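Local coordinates for protein cobalt-precorrin-5B C(1)-methyltransferase (Archaeoglobus fulgidus, PDB 1SR8) that probably catalyses the S-adenosylmethionine-dependent methylation of C-1 of cobalt-precorrin-5B, giving cobalt-precorrin-6A in the anaerobic route to adenosylcobalamin, at residues G247-K259 with R271-I282. Residues are numbered along the deposited sequence; the frame is centred on the assembly and turned at random.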
# COMPACT_ATOMS: atom_id res chain seq x y z
N GLY A 247 -6.08 6.58 26.42
CA GLY A 247 -6.53 7.96 26.25
C GLY A 247 -7.85 8.13 25.54
O GLY A 247 -8.76 7.33 25.70
N GLU A 248 -7.95 9.21 24.76
CA GLU A 248 -9.15 9.51 23.98
C GLU A 248 -9.11 8.83 22.60
O GLU A 248 -8.24 9.11 21.77
CB GLU A 248 -9.29 11.03 23.78
CG GLU A 248 -9.61 11.81 25.03
CD GLU A 248 -10.94 11.42 25.62
OE1 GLU A 248 -11.94 11.45 24.87
OE2 GLU A 248 -10.99 11.10 26.82
N LYS A 249 -10.06 7.94 22.36
CA LYS A 249 -10.12 7.19 21.11
C LYS A 249 -11.37 7.43 20.30
O LYS A 249 -12.47 7.59 20.83
CB LYS A 249 -10.02 5.70 21.41
CG LYS A 249 -8.73 5.30 22.05
CD LYS A 249 -8.94 4.11 22.96
CE LYS A 249 -9.71 4.52 24.19
NZ LYS A 249 -9.61 3.47 25.24
N ILE A 250 -11.20 7.43 18.99
CA ILE A 250 -12.33 7.59 18.10
C ILE A 250 -12.11 6.56 16.99
O ILE A 250 -10.98 6.36 16.54
CB ILE A 250 -12.41 9.04 17.53
CG1 ILE A 250 -13.83 9.32 17.04
CG2 ILE A 250 -11.41 9.25 16.39
CD1 ILE A 250 -14.04 10.76 16.59
N ILE A 251 -13.17 5.86 16.59
CA ILE A 251 -13.07 4.87 15.53
C ILE A 251 -13.66 5.41 14.23
O ILE A 251 -14.81 5.85 14.20
CB ILE A 251 -13.81 3.56 15.90
CG1 ILE A 251 -13.18 2.95 17.16
CG2 ILE A 251 -13.74 2.58 14.74
CD1 ILE A 251 -13.89 1.73 17.67
N VAL A 252 -12.86 5.38 13.17
CA VAL A 252 -13.31 5.85 11.86
C VAL A 252 -13.02 4.75 10.84
O VAL A 252 -11.89 4.27 10.74
CB VAL A 252 -12.56 7.14 11.44
CG1 VAL A 252 -13.11 7.66 10.12
CG2 VAL A 252 -12.66 8.19 12.54
N GLY A 253 -14.04 4.35 10.09
CA GLY A 253 -13.83 3.31 9.10
C GLY A 253 -15.01 3.09 8.18
O GLY A 253 -16.09 3.65 8.39
N PHE A 254 -14.80 2.28 7.15
CA PHE A 254 -15.86 1.97 6.21
C PHE A 254 -16.59 0.70 6.65
O PHE A 254 -16.01 -0.17 7.30
CB PHE A 254 -15.29 1.80 4.80
CG PHE A 254 -14.74 3.07 4.21
CD1 PHE A 254 -13.51 3.57 4.60
CD2 PHE A 254 -15.47 3.78 3.26
CE1 PHE A 254 -13.00 4.76 4.06
CE2 PHE A 254 -14.97 4.97 2.72
CZ PHE A 254 -13.73 5.46 3.12
N PRO A 255 -17.88 0.59 6.31
CA PRO A 255 -18.76 -0.53 6.64
C PRO A 255 -18.12 -1.91 6.53
O PRO A 255 -18.29 -2.77 7.41
CB PRO A 255 -19.91 -0.35 5.66
CG PRO A 255 -20.01 1.13 5.55
CD PRO A 255 -18.57 1.54 5.42
N GLY A 256 -17.40 -2.12 5.43
CA GLY A 256 -16.76 -3.40 5.18
C GLY A 256 -15.89 -3.96 6.28
O GLY A 256 -16.12 -5.07 6.75
N LEU A 257 -14.89 -3.19 6.70
CA LEU A 257 -13.96 -3.63 7.74
C LEU A 257 -14.53 -3.49 9.14
O LEU A 257 -14.16 -4.25 10.04
CB LEU A 257 -12.65 -2.85 7.62
CG LEU A 257 -11.80 -3.22 6.40
CD1 LEU A 257 -10.74 -2.18 6.16
CD2 LEU A 257 -11.17 -4.57 6.63
N LEU A 258 -15.41 -2.52 9.34
CA LEU A 258 -16.01 -2.32 10.66
C LEU A 258 -16.90 -3.50 11.07
O LEU A 258 -16.90 -3.90 12.23
CB LEU A 258 -16.83 -1.02 10.68
CG LEU A 258 -16.02 0.28 10.67
CD1 LEU A 258 -16.96 1.47 10.66
CD2 LEU A 258 -15.11 0.32 11.89
N LYS A 259 -17.65 -4.06 10.12
CA LYS A 259 -18.51 -5.19 10.46
C LYS A 259 -17.65 -6.44 10.65
O LYS A 259 -18.04 -7.36 11.37
CB LYS A 259 -19.57 -5.42 9.37
CG LYS A 259 -19.01 -5.66 7.99
CD LYS A 259 -20.10 -6.04 7.01
CE LYS A 259 -19.52 -6.31 5.63
NZ LYS A 259 -18.38 -7.28 5.70
N ARG A 271 -21.28 -2.25 19.62
CA ARG A 271 -19.92 -2.38 20.13
C ARG A 271 -19.40 -1.00 20.48
O ARG A 271 -18.60 -0.84 21.40
CB ARG A 271 -19.00 -3.02 19.07
CG ARG A 271 -18.98 -4.53 19.07
CD ARG A 271 -18.24 -5.06 20.29
NE ARG A 271 -16.82 -4.75 20.24
CZ ARG A 271 -15.96 -4.96 21.24
NH1 ARG A 271 -16.39 -5.49 22.38
NH2 ARG A 271 -14.68 -4.66 21.10
N ALA A 272 -19.86 0.00 19.73
CA ALA A 272 -19.45 1.39 19.95
C ALA A 272 -19.86 1.84 21.36
O ALA A 272 -19.01 2.10 22.20
CB ALA A 272 -20.08 2.30 18.91
N ARG A 273 -21.16 1.92 21.60
CA ARG A 273 -21.65 2.33 22.90
C ARG A 273 -21.28 1.31 23.98
O ARG A 273 -21.32 1.60 25.18
CB ARG A 273 -23.17 2.57 22.84
CG ARG A 273 -23.54 4.00 22.40
CD ARG A 273 -24.55 4.08 21.25
NE ARG A 273 -25.92 3.76 21.67
CZ ARG A 273 -27.01 3.97 20.93
NH1 ARG A 273 -26.91 4.52 19.72
NH2 ARG A 273 -28.21 3.64 21.40
N GLU A 274 -20.87 0.13 23.54
CA GLU A 274 -20.47 -0.97 24.43
C GLU A 274 -19.00 -0.86 24.85
O GLU A 274 -18.54 -1.59 25.73
CB GLU A 274 -20.70 -2.29 23.70
CG GLU A 274 -20.35 -3.53 24.46
CD GLU A 274 -20.87 -4.77 23.76
OE1 GLU A 274 -22.10 -4.86 23.57
OE2 GLU A 274 -20.05 -5.64 23.38
N GLU A 275 -18.26 0.05 24.23
CA GLU A 275 -16.85 0.27 24.53
C GLU A 275 -16.64 1.70 24.99
O GLU A 275 -15.55 2.05 25.44
CB GLU A 275 -16.01 0.03 23.28
CG GLU A 275 -15.93 -1.41 22.81
CD GLU A 275 -15.01 -2.25 23.66
OE1 GLU A 275 -14.09 -1.67 24.28
OE2 GLU A 275 -15.19 -3.48 23.69
N GLY A 276 -17.67 2.52 24.88
CA GLY A 276 -17.56 3.91 25.28
C GLY A 276 -16.76 4.73 24.30
O GLY A 276 -16.21 5.78 24.65
N VAL A 277 -16.69 4.25 23.06
CA VAL A 277 -15.94 4.93 22.00
C VAL A 277 -16.80 5.15 20.76
O VAL A 277 -17.46 4.24 20.27
CB VAL A 277 -14.69 4.12 21.60
CG1 VAL A 277 -13.91 4.86 20.54
CG2 VAL A 277 -13.82 3.89 22.82
N ARG A 278 -16.79 6.38 20.26
CA ARG A 278 -17.57 6.72 19.09
C ARG A 278 -17.02 6.02 17.86
O ARG A 278 -15.81 5.91 17.69
CB ARG A 278 -17.55 8.24 18.86
CG ARG A 278 -18.38 8.68 17.67
CD ARG A 278 -18.22 10.15 17.37
NE ARG A 278 -19.04 10.56 16.24
CZ ARG A 278 -19.03 11.77 15.70
NH1 ARG A 278 -18.23 12.70 16.20
NH2 ARG A 278 -19.81 12.06 14.67
N VAL A 279 -17.93 5.53 17.01
CA VAL A 279 -17.56 4.87 15.76
C VAL A 279 -18.17 5.66 14.60
O VAL A 279 -19.39 5.74 14.48
CB VAL A 279 -18.09 3.43 15.68
CG1 VAL A 279 -17.70 2.82 14.34
CG2 VAL A 279 -17.52 2.61 16.81
N VAL A 280 -17.31 6.25 13.78
CA VAL A 280 -17.74 7.02 12.62
C VAL A 280 -17.65 6.15 11.37
O VAL A 280 -16.56 5.80 10.91
CB VAL A 280 -16.85 8.26 12.40
CG1 VAL A 280 -17.34 9.05 11.20
CG2 VAL A 280 -16.83 9.12 13.65
N VAL A 281 -18.81 5.79 10.83
CA VAL A 281 -18.84 4.97 9.64
C VAL A 281 -18.97 5.88 8.42
O VAL A 281 -19.93 6.63 8.29
CB VAL A 281 -20.01 3.96 9.69
CG1 VAL A 281 -19.93 3.00 8.51
CG2 VAL A 281 -19.96 3.19 11.00
N ILE A 282 -17.97 5.82 7.55
CA ILE A 282 -17.96 6.63 6.33
C ILE A 282 -18.14 5.73 5.11
O ILE A 282 -18.22 4.49 5.29
CB ILE A 282 -16.63 7.40 6.20
CG1 ILE A 282 -15.45 6.46 6.47
CG2 ILE A 282 -16.60 8.56 7.16
CD1 ILE A 282 -14.09 7.15 6.47
O HOH W 1 -15.42 8.48 21.37
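Ile251 and Gly253 carry the parallel pairing of strands 248-253 and 278-281, whose axes differ by 19°. Ile251 N donates to Arg278 O and Gly253 N to Val280 O; in return, Ile251 O takes Val280 N at 2.6 Å and Gly253 O takes Ile282 N at 3.0 Å. Where the strands begin to part, a water bridges Lys249 O and Arg278 N.

Apolar side chains meet on both sides of this pair. On one, Ile251 CD1 lies alongside Val279 CG2 (3.8 Å), while Leu258 and Val281 overlap side by side but point in contrary directions, with Leu258 CD1 tightly packed at 3.5 Å from Val281 CG2. On the other, Val252 runs beside Val280. Ile282 places CG1 between its backbone N and carbonyl carbon (chi1 47°), and this carbon sits squarely over the Phe254 ring, 3.8 Å from the centroid, in a CH-pi contact.

The segments form a right-handed beta-alpha-beta crossover through helices 255-262 and 265-273. Ile268 of the latter packs on Leu258, Val279 and Val281, whereas Tyr222 of helix 217-226 meets Val252, Val280 and Ile282. Strand 278-281 edges the four-stranded parallel sheet, and strand 248-253 joins it to strand 210-214.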